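Local coordinates for tyrosine-protein phosphatase non-receptor type 18 (Homo sapiens, PDB 2OC3) that removes phosphate from phosphotyrosine residues of proteins, including autophosphorylated tyrosine kinases, through its classical tyrosine-phosphatase catalytic domain, at residues L117-L122 / C230-A235; E146-Q151 / V191-Y196. All blocks are in the same frame, centred on the assembly; numbering follows the deposited sequence.

Contact 1: residues L117-L122 / C230-A235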
ATOM      1  N   LEU A 117     -14.189   6.328  -8.425  1.00  9.73           N
ATOM      2  CA  LEU A 117     -15.180   6.658  -7.413  1.00 10.50           C
ATOM      3  C   LEU A 117     -15.016   5.709  -6.210  1.00 10.73           C
ATOM      4  O   LEU A 117     -15.115   6.129  -5.026  1.00 10.62           O
ATOM      5  CB  LEU A 117     -16.621   6.613  -7.998  1.00 12.88           C
ATOM      6  CG  LEU A 117     -17.754   6.748  -6.992  1.00 19.62           C
ATOM      7  CD1 LEU A 117     -17.624   8.052  -6.224  1.00 23.08           C
ATOM      8  CD2 LEU A 117     -19.089   6.704  -7.732  1.00 28.70           C
ATOM      9  N   ASP A 118     -14.800   4.417  -6.483  1.00  9.36           N
ATOM     10  CA  ASP A 118     -14.624   3.458  -5.393  1.00  8.01           C
ATOM     11  C   ASP A 118     -13.378   3.729  -4.542  1.00  7.48           C
ATOM     12  O   ASP A 118     -13.373   3.579  -3.318  1.00  7.86           O
ATOM     13  CB  ASP A 118     -14.629   2.046  -5.931  1.00  8.55           C
ATOM     14  CG  ASP A 118     -15.961   1.658  -6.575  1.00 10.03           C
ATOM     15  OD1 ASP A 118     -17.012   2.224  -6.171  1.00 13.45           O
ATOM     16  OD2 ASP A 118     -15.919   0.774  -7.472  1.00 12.73           O
ATOM     17  N   PHE A 119     -12.296   4.121  -5.205  1.00  6.76           N
ATOM     18  CA  PHE A 119     -11.088   4.531  -4.513  1.00  8.41           C
ATOM     19  C   PHE A 119     -11.361   5.676  -3.529  1.00  7.36           C
ATOM     20  O   PHE A 119     -10.955   5.627  -2.376  1.00  6.93           O
ATOM     21  CB  PHE A 119     -10.012   4.928  -5.530  1.00  8.39           C
ATOM     22  CG  PHE A 119      -8.746   5.364  -4.927  1.00  9.85           C
ATOM     23  CD1 PHE A 119      -7.765   4.430  -4.620  1.00 12.03           C
ATOM     24  CD2 PHE A 119      -8.480   6.703  -4.724  1.00 10.11           C
ATOM     25  CE1 PHE A 119      -6.537   4.840  -4.095  1.00 12.21           C
ATOM     26  CE2 PHE A 119      -7.285   7.109  -4.174  1.00 10.99           C
ATOM     27  CZ  PHE A 119      -6.322   6.173  -3.847  1.00 11.05           C
ATOM     28  N   TRP A 120     -12.098   6.688  -3.981  1.00  7.09           N
ATOM     29  CA  TRP A 120     -12.434   7.803  -3.047  1.00  8.42           C
ATOM     30  C   TRP A 120     -13.429   7.389  -1.970  1.00  8.02           C
ATOM     31  O   TRP A 120     -13.332   7.836  -0.845  1.00  7.69           O
ATOM     32  CB  TRP A 120     -12.864   9.056  -3.808  1.00  7.60           C
ATOM     33  CG  TRP A 120     -11.685   9.736  -4.449  1.00  7.84           C
ATOM     34  CD1 TRP A 120     -11.414   9.839  -5.782  1.00 13.16           C
ATOM     35  CD2 TRP A 120     -10.593  10.356  -3.763  1.00  7.04           C
ATOM     36  NE1 TRP A 120     -10.213  10.475  -5.959  1.00 13.06           N
ATOM     37  CE2 TRP A 120      -9.698  10.833  -4.753  1.00 10.77           C
ATOM     38  CE3 TRP A 120     -10.288  10.581  -2.427  1.00  8.21           C
ATOM     39  CZ2 TRP A 120      -8.506  11.506  -4.424  1.00  9.29           C
ATOM     40  CZ3 TRP A 120      -9.114  11.280  -2.114  1.00 10.82           C
ATOM     41  CH2 TRP A 120      -8.243  11.702  -3.119  1.00 10.61           C
ATOM     42  N   ARG A 121     -14.367   6.485  -2.277  1.00  7.59           N
ATOM     43  CA  ARG A 121     -15.224   5.944  -1.211  1.00  8.76           C
ATOM     44  C   ARG A 121     -14.395   5.273  -0.106  1.00  7.50           C
ATOM     45  O   ARG A 121     -14.668   5.413   1.100  1.00  9.38           O
ATOM     46  CB  ARG A 121     -16.210   4.919  -1.787  1.00  9.48           C
ATOM     47  CG  ARG A 121     -17.344   5.500  -2.633  1.00  9.39           C
ATOM     48  CD  ARG A 121     -18.077   4.397  -3.461  1.00 15.13           C
ATOM     49  NE  ARG A 121     -18.778   3.486  -2.593  1.00 14.66           N
ATOM     50  CZ  ARG A 121     -18.993   2.182  -2.813  1.00 11.37           C
ATOM     51  NH1 ARG A 121     -18.566   1.539  -3.900  1.00 10.10           N
ATOM     52  NH2 ARG A 121     -19.694   1.543  -1.913  1.00 13.38           N
ATOM     53  N   LEU A 122     -13.365   4.533  -0.530  1.00  7.72           N
ATOM     54  CA  LEU A 122     -12.446   3.868   0.401  1.00  7.76           C
ATOM     55  C   LEU A 122     -11.753   4.925   1.261  1.00  8.04           C
ATOM     56  O   LEU A 122     -11.799   4.851   2.494  1.00  9.58           O
ATOM     57  CB  LEU A 122     -11.424   3.001  -0.364  1.00  8.36           C
ATOM     58  CG  LEU A 122     -10.341   2.255   0.411  1.00 12.25           C
ATOM     59  CD1 LEU A 122      -9.763   1.150  -0.483  1.00 13.46           C
ATOM     60  CD2 LEU A 122      -9.202   3.160   0.837  1.00 10.49           C
ATOM     61  N   CYS A 230      -3.331   4.491   3.367  1.00  5.82           N
ATOM     62  CA  CYS A 230      -3.766   3.893   2.091  1.00  5.29           C
ATOM     63  C   CYS A 230      -2.525   3.764   1.212  1.00  8.56           C
ATOM     64  O   CYS A 230      -1.897   4.763   0.876  1.00  8.66           O
ATOM     65  CB  CYS A 230      -4.789   4.768   1.424  1.00  6.14           C
ATOM     66  SG  CYS A 230      -5.344   4.040  -0.163  1.00 11.58           S
ATOM     67  N   VAL A 231      -2.141   2.539   0.882  1.00  7.22           N
ATOM     68  CA  VAL A 231      -0.894   2.253   0.155  1.00  7.54           C
ATOM     69  C   VAL A 231      -1.254   1.536  -1.125  1.00  5.92           C
ATOM     70  O   VAL A 231      -2.020   0.568  -1.099  1.00  5.95           O
ATOM     71  CB  VAL A 231       0.094   1.425   0.999  1.00  7.08           C
ATOM     72  CG1 VAL A 231       1.447   1.309   0.281  1.00  8.72           C
ATOM     73  CG2 VAL A 231       0.289   2.033   2.443  1.00  9.34           C
ATOM     74  N   HIS A 232      -0.711   1.967  -2.246  1.00  6.45           N
ATOM     75  CA  HIS A 232      -1.010   1.294  -3.497  1.00  8.44           C
ATOM     76  C   HIS A 232       0.122   1.437  -4.484  1.00 10.10           C
ATOM     77  O   HIS A 232       0.943   2.320  -4.356  1.00  8.33           O
ATOM     78  CB  HIS A 232      -2.310   1.781  -4.142  1.00  8.40           C
ATOM     79  CG  HIS A 232      -2.202   3.119  -4.813  1.00  7.62           C
ATOM     80  ND1 HIS A 232      -1.880   3.277  -6.156  1.00  7.99           N
ATOM     81  CD2 HIS A 232      -2.446   4.364  -4.338  1.00  7.79           C
ATOM     82  CE1 HIS A 232      -1.900   4.567  -6.451  1.00  7.39           C
ATOM     83  NE2 HIS A 232      -2.268   5.251  -5.371  1.00  7.53           N
ATOM     84  N   CYS A 233       0.168   0.520  -5.444  1.00  9.19           N
ATOM     85  CA  CYS A 233       1.030   0.615  -6.591  1.00  8.56           C
ATOM     86  C   CYS A 233       0.112   0.372  -7.774  1.00  9.93           C
ATOM     87  O   CYS A 233      -0.967   0.985  -7.817  1.00 14.34           O
ATOM     88  CB  CYS A 233       2.243  -0.262  -6.441  1.00  7.92           C
ATOM     89  SG  CYS A 233       1.958  -2.008  -6.056  1.00  9.73           S
ATOM     90  N   SER A 234       0.534  -0.377  -8.782  1.00  8.53           N
ATOM     91  CA  SER A 234      -0.409  -0.715  -9.842  1.00  7.15           C
ATOM     92  C   SER A 234      -1.286  -1.908  -9.417  1.00  6.73           C
ATOM     93  O   SER A 234      -2.489  -1.777  -9.371  1.00  9.12           O
ATOM     94  CB  SER A 234       0.326  -0.991 -11.143  1.00  9.33           C
ATOM     95  OG  SER A 234      -0.558  -1.266 -12.214  1.00  9.15           O
ATOM     96  N   ALA A 235      -0.681  -3.056  -9.149  1.00  8.89           N
ATOM     97  CA  ALA A 235      -1.465  -4.203  -8.658  1.00  8.85           C
ATOM     98  C   ALA A 235      -1.807  -4.153  -7.197  1.00  7.51           C
ATOM     99  O   ALA A 235      -2.751  -4.824  -6.772  1.00  9.32           O
ATOM    100  CB  ALA A 235      -0.761  -5.532  -8.984  1.00  9.31           C
TER
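The ring of Phe119 reaches from helix 117-122 into the angle between Cys230 and His232, and one rim carbon serves both: CE1 of Phe119 lies 4.1 Å from CD2 of His232 and 4.2 Å from SG of Cys230. CG of Phe119 is anti to the backbone N (chi1 180°), which sends the ring out to the strand. Its edge is directed at the imidazole face in an offset edge-to-face pair, the planes at 82° and the centroids 5.7 Å apart. The thiol of Cys230 makes an oblique sulfur-aromatic contact with the same ring, its SG 5.1 Å from the Phe119 centroid. Three residues on, CD2 of Leu122 lies 4.1 Å from SG of Cys230.

CG of His232 lies between the backbone N and the carbonyl carbon (chi1 76°), which sets the imidazole against Phe119 and within reach of the Cys233 carbonyl. Its ND1 gives a nearly straight bond of 3.0 Å to O of Cys233, in the carbonyl plane and on a lone pair, while NE2 pairs with the hydroxyl of Tyr148 in a probable hydrogen bond. The first bond ties the histidine to the main chain of Cys233, the predicted phosphocysteine nucleophile at the start of the phosphate-binding P-loop.

Helix 116-125 packs through apolar and aromatic groups on one face of the central sheet, where strand 229-232 runs between strands 103-108 and 130-133; Val231 packs on helix 238-254 on the other face.

Contact 2: residues E146-Q151 / V191-Y196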
ATOM      1  N   GLU A 146      -4.788   5.127 -13.053  1.00  8.72           N
ATOM      2  CA  GLU A 146      -5.439   6.376 -13.415  1.00  7.17           C
ATOM      3  C   GLU A 146      -5.105   7.512 -12.462  1.00  9.89           C
ATOM      4  O   GLU A 146      -4.977   7.300 -11.243  1.00 11.97           O
ATOM      5  CB  GLU A 146      -6.944   6.186 -13.504  1.00 13.58           C
ATOM      6  CG  GLU A 146      -7.340   5.248 -14.595  1.00 22.91           C
ATOM      7  CD  GLU A 146      -6.921   5.738 -15.981  1.00 13.32           C
ATOM      8  OE1 GLU A 146      -7.284   6.888 -16.321  1.00 19.02           O
ATOM      9  OE2 GLU A 146      -6.187   5.021 -16.669  1.00 21.20           O
ATOM     10  N   ARG A 147      -5.018   8.728 -12.984  1.00 10.38           N
ATOM     11  CA  ARG A 147      -4.849   9.905 -12.149  1.00 12.00           C
ATOM     12  C   ARG A 147      -6.146  10.111 -11.378  1.00 10.76           C
ATOM     13  O   ARG A 147      -7.234  10.280 -11.965  1.00 12.29           O
ATOM     14  CB  ARG A 147      -4.537  11.140 -12.989  1.00 15.39           C
ATOM     15  CG  ARG A 147      -4.553  12.387 -12.152  1.00 13.16           C
ATOM     16  CD  ARG A 147      -3.901  13.541 -12.855  1.00 17.68           C
ATOM     17  NE  ARG A 147      -4.613  13.947 -14.064  1.00 15.82           N
ATOM     18  CZ  ARG A 147      -5.684  14.742 -14.081  1.00 17.78           C
ATOM     19  NH1 ARG A 147      -6.246  15.188 -12.954  1.00 20.78           N
ATOM     20  NH2 ARG A 147      -6.244  15.080 -15.251  1.00 25.64           N
ATOM     21  N   TYR A 148      -6.030  10.127 -10.055  1.00  8.90           N
ATOM     22  CA  TYR A 148      -7.149  10.385  -9.161  1.00 10.99           C
ATOM     23  C   TYR A 148      -7.026  11.671  -8.388  1.00 13.37           C
ATOM     24  O   TYR A 148      -7.924  12.007  -7.606  1.00 15.70           O
ATOM     25  CB  TYR A 148      -7.305   9.214  -8.220  1.00 10.78           C
ATOM     26  CG  TYR A 148      -6.047   8.876  -7.431  1.00  9.39           C
ATOM     27  CD1 TYR A 148      -5.718   9.572  -6.252  1.00  9.07           C
ATOM     28  CD2 TYR A 148      -5.221   7.811  -7.814  1.00  8.66           C
ATOM     29  CE1 TYR A 148      -4.608   9.280  -5.514  1.00  7.82           C
ATOM     30  CE2 TYR A 148      -4.052   7.520  -7.066  1.00  7.42           C
ATOM     31  CZ  TYR A 148      -3.777   8.238  -5.902  1.00  8.33           C
ATOM     32  OH  TYR A 148      -2.699   7.923  -5.129  1.00  8.22           O
ATOM     33  N   TRP A 149      -5.913  12.368  -8.567  1.00 11.83           N
ATOM     34  CA  TRP A 149      -5.629  13.666  -7.937  1.00 12.15           C
ATOM     35  C   TRP A 149      -5.869  14.775  -8.962  1.00 15.97           C
ATOM     36  O   TRP A 149      -5.877  14.541 -10.177  1.00 15.80           O
ATOM     37  CB  TRP A 149      -4.199  13.692  -7.408  1.00 13.23           C
ATOM     38  CG  TRP A 149      -3.160  13.486  -8.454  1.00 11.82           C
ATOM     39  CD1 TRP A 149      -2.545  14.446  -9.173  1.00 15.58           C
ATOM     40  CD2 TRP A 149      -2.628  12.219  -8.934  1.00 10.74           C
ATOM     41  NE1 TRP A 149      -1.681  13.891 -10.078  1.00 12.93           N
ATOM     42  CE2 TRP A 149      -1.715  12.524  -9.956  1.00 11.31           C
ATOM     43  CE3 TRP A 149      -2.837  10.868  -8.607  1.00 11.44           C
ATOM     44  CZ2 TRP A 149      -0.994  11.565 -10.616  1.00 10.70           C
ATOM     45  CZ3 TRP A 149      -2.131   9.900  -9.305  1.00 12.67           C
ATOM     46  CH2 TRP A 149      -1.241  10.250 -10.317  1.00 11.90           C
ATOM     47  N   ALA A 150      -6.067  15.985  -8.440  1.00 14.50           N
ATOM     48  CA  ALA A 150      -6.354  17.162  -9.247  1.00 12.94           C
ATOM     49  C   ALA A 150      -5.054  17.789  -9.673  1.00 14.43           C
ATOM     50  O   ALA A 150      -3.991  17.541  -9.095  1.00 16.08           O
ATOM     51  CB  ALA A 150      -7.181  18.154  -8.453  1.00 13.67           C
ATOM     52  N   GLN A 151      -5.150  18.574 -10.741  1.00 18.32           N
ATOM     53  CA  GLN A 151      -4.019  19.359 -11.214  1.00 23.74           C
ATOM     54  C   GLN A 151      -4.260  20.840 -10.943  1.00 17.93           C
ATOM     55  O   GLN A 151      -5.352  21.245 -10.547  1.00 18.21           O
ATOM     56  CB  GLN A 151      -3.732  19.051 -12.687  1.00 23.05           C
ATOM     57  CG  GLN A 151      -3.204  17.611 -12.818  1.00 31.71           C
ATOM     58  CD  GLN A 151      -2.856  17.168 -14.232  1.00 31.80           C
ATOM     59  OE1 GLN A 151      -1.898  16.414 -14.425  1.00 41.41           O
ATOM     60  NE2 GLN A 151      -3.654  17.585 -15.214  1.00 31.69           N
ATOM     61  N   VAL A 191      -6.348  15.651   2.445  1.00  7.56           N
ATOM     62  CA  VAL A 191      -5.724  14.337   2.196  1.00  8.36           C
ATOM     63  C   VAL A 191      -4.371  14.619   1.554  1.00  7.95           C
ATOM     64  O   VAL A 191      -4.278  15.393   0.590  1.00  9.31           O
ATOM     65  CB  VAL A 191      -6.565  13.435   1.296  1.00  9.57           C
ATOM     66  CG1 VAL A 191      -5.818  12.121   0.995  1.00 11.01           C
ATOM     67  CG2 VAL A 191      -7.926  13.138   2.002  1.00 12.96           C
ATOM     68  N   TYR A 192      -3.325  14.066   2.146  1.00  6.89           N
ATOM     69  CA  TYR A 192      -1.984  14.140   1.586  1.00  7.08           C
ATOM     70  C   TYR A 192      -1.686  12.916   0.771  1.00  8.99           C
ATOM     71  O   TYR A 192      -1.973  11.799   1.244  1.00  8.89           O
ATOM     72  CB  TYR A 192      -0.962  14.273   2.710  1.00  6.76           C
ATOM     73  CG  TYR A 192      -1.051  15.621   3.443  1.00  6.70           C
ATOM     74  CD1 TYR A 192      -0.384  16.721   2.940  1.00  7.63           C
ATOM     75  CD2 TYR A 192      -1.803  15.789   4.583  1.00  9.11           C
ATOM     76  CE1 TYR A 192      -0.458  17.976   3.559  1.00  7.98           C
ATOM     77  CE2 TYR A 192      -1.900  17.065   5.233  1.00  7.97           C
ATOM     78  CZ  TYR A 192      -1.199  18.135   4.699  1.00 10.29           C
ATOM     79  OH  TYR A 192      -1.263  19.399   5.307  1.00 12.39           O
ATOM     80  N   GLN A 193      -1.098  13.111  -0.404  1.00  6.30           N
ATOM     81  CA  GLN A 193      -0.664  11.997  -1.263  1.00  6.42           C
ATOM     82  C   GLN A 193       0.817  12.089  -1.534  1.00  9.20           C
ATOM     83  O   GLN A 193       1.314  13.128  -2.007  1.00  7.60           O
ATOM     84  CB  GLN A 193      -1.407  12.035  -2.584  1.00  7.36           C
ATOM     85  CG  GLN A 193      -1.082  10.868  -3.544  1.00  6.78           C
ATOM     86  CD  GLN A 193      -0.962  11.276  -4.993  1.00 11.36           C
ATOM     87  OE1 GLN A 193      -0.785  12.450  -5.296  1.00 13.06           O
ATOM     88  NE2 GLN A 193      -1.105  10.316  -5.907  1.00  8.53           N
ATOM     89  N   LEU A 194       1.529  11.027  -1.196  1.00  6.29           N
ATOM     90  CA  LEU A 194       2.919  10.924  -1.491  1.00  4.51           C
ATOM     91  C   LEU A 194       3.083   9.990  -2.659  1.00  6.39           C
ATOM     92  O   LEU A 194       2.499   8.917  -2.632  1.00  6.57           O
ATOM     93  CB  LEU A 194       3.683  10.403  -0.306  1.00  7.39           C
ATOM     94  CG  LEU A 194       3.863  11.347   0.886  1.00  7.13           C
ATOM     95  CD1 LEU A 194       3.948  10.609   2.257  1.00 10.06           C
ATOM     96  CD2 LEU A 194       5.070  12.220   0.671  1.00 10.57           C
ATOM     97  N   GLN A 195       3.841  10.388  -3.676  1.00  7.47           N
ATOM     98  CA  GLN A 195       4.004   9.573  -4.873  1.00  6.17           C
ATOM     99  C   GLN A 195       5.478   9.348  -5.112  1.00  6.72           C
ATOM    100  O   GLN A 195       6.251  10.287  -5.183  1.00  6.20           O
ATOM    101  CB  GLN A 195       3.379  10.233  -6.110  1.00  6.54           C
ATOM    102  CG  GLN A 195       3.402   9.255  -7.317  1.00  8.92           C
ATOM    103  CD  GLN A 195       2.933   9.843  -8.619  1.00  9.04           C
ATOM    104  OE1 GLN A 195       2.529  11.013  -8.694  1.00  9.17           O
ATOM    105  NE2 GLN A 195       2.989   9.018  -9.677  1.00 10.23           N
ATOM    106  N   TYR A 196       5.885   8.097  -5.193  1.00  6.24           N
ATOM    107  CA  TYR A 196       7.243   7.688  -5.545  1.00  5.65           C
ATOM    108  C   TYR A 196       7.304   7.743  -7.076  1.00  7.55           C
ATOM    109  O   TYR A 196       6.445   7.158  -7.766  1.00  7.52           O
ATOM    110  CB  TYR A 196       7.538   6.260  -5.012  1.00  8.06           C
ATOM    111  CG  TYR A 196       9.001   5.986  -4.946  1.00  7.25           C
ATOM    112  CD1 TYR A 196       9.673   6.062  -3.753  1.00 10.38           C
ATOM    113  CD2 TYR A 196       9.746   5.709  -6.084  1.00  7.31           C
ATOM    114  CE1 TYR A 196      11.055   5.876  -3.692  1.00 12.19           C
ATOM    115  CE2 TYR A 196      11.111   5.532  -6.033  1.00  9.08           C
ATOM    116  CZ  TYR A 196      11.757   5.612  -4.837  1.00 10.35           C
ATOM    117  OH  TYR A 196      13.151   5.455  -4.791  1.00 11.85           O
TER
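Gln193 projects from its strand into the corner formed by Tyr148 and Trp149, and its amide nitrogen meets both rings. Its CG is anti to the backbone N (chi1 -177°), and a bend at chi2 turns the amide toward the Tyr148 hydroxyl. NE2 of Gln193 donates to OH of Tyr148 over 3.0 Å with a bent N-H...O angle of 144°, the hydroxyl being tilted from the amide plane. The same NE2 approaches CE3 of Trp149 to 3.3 Å, while OE1 of Gln193 lies over the rim of one indole face. The extended chain of Gln195 brings OE1 to 4.1 Å from CZ2 of Trp149.

The indole is held between groups on both faces: CG of Arg147, opposite Gln193 OE1, sits 3.6 Å above the centre of the Trp149 ring. NH1 of Arg147 also bonds to O of Trp149 at 2.9 Å. Beyond this shell, NH1 of Arg178 is hydrogen-bonded to OE1 of both glutamines and its side chain makes a cation-pi contact with Trp149. The Tyr148 hydroxyl has a second partner in His232.

This buried polar and aromatic packing joins segment 146-151 to strand 187-196, with the Gln195 side chain about 10 Å from that of the predicted nucleophile Cys233. The segment lies across the sheet face of strands 130-133 and 187-196, where Met133 touches Trp149 and both glutamines; on the other face, Leu194 packs against helix 209-222.

Overall arrangement
The centres of contacts 1 and 2 lie about 11 Å apart on the same face of the mixed central sheet of the phosphatase domain, and strand 130-133 separates their strands, 229-232 and 187-196. In sequence, contact 2 is nested within contact 1: helix 116-125 comes first, then segment 146-151, strand 187-196 and finally strand 229-232. Tyr148 of contact 2 joins the two, since besides its hydroxyl's partner His232 it meets Phe119, with ring carbon CD1 of Tyr148 3.6 Å from CE2 of Phe119. Aromatic and polar side chains on this sheet face thus meet at the histidine that precedes the predicted catalytic Cys233.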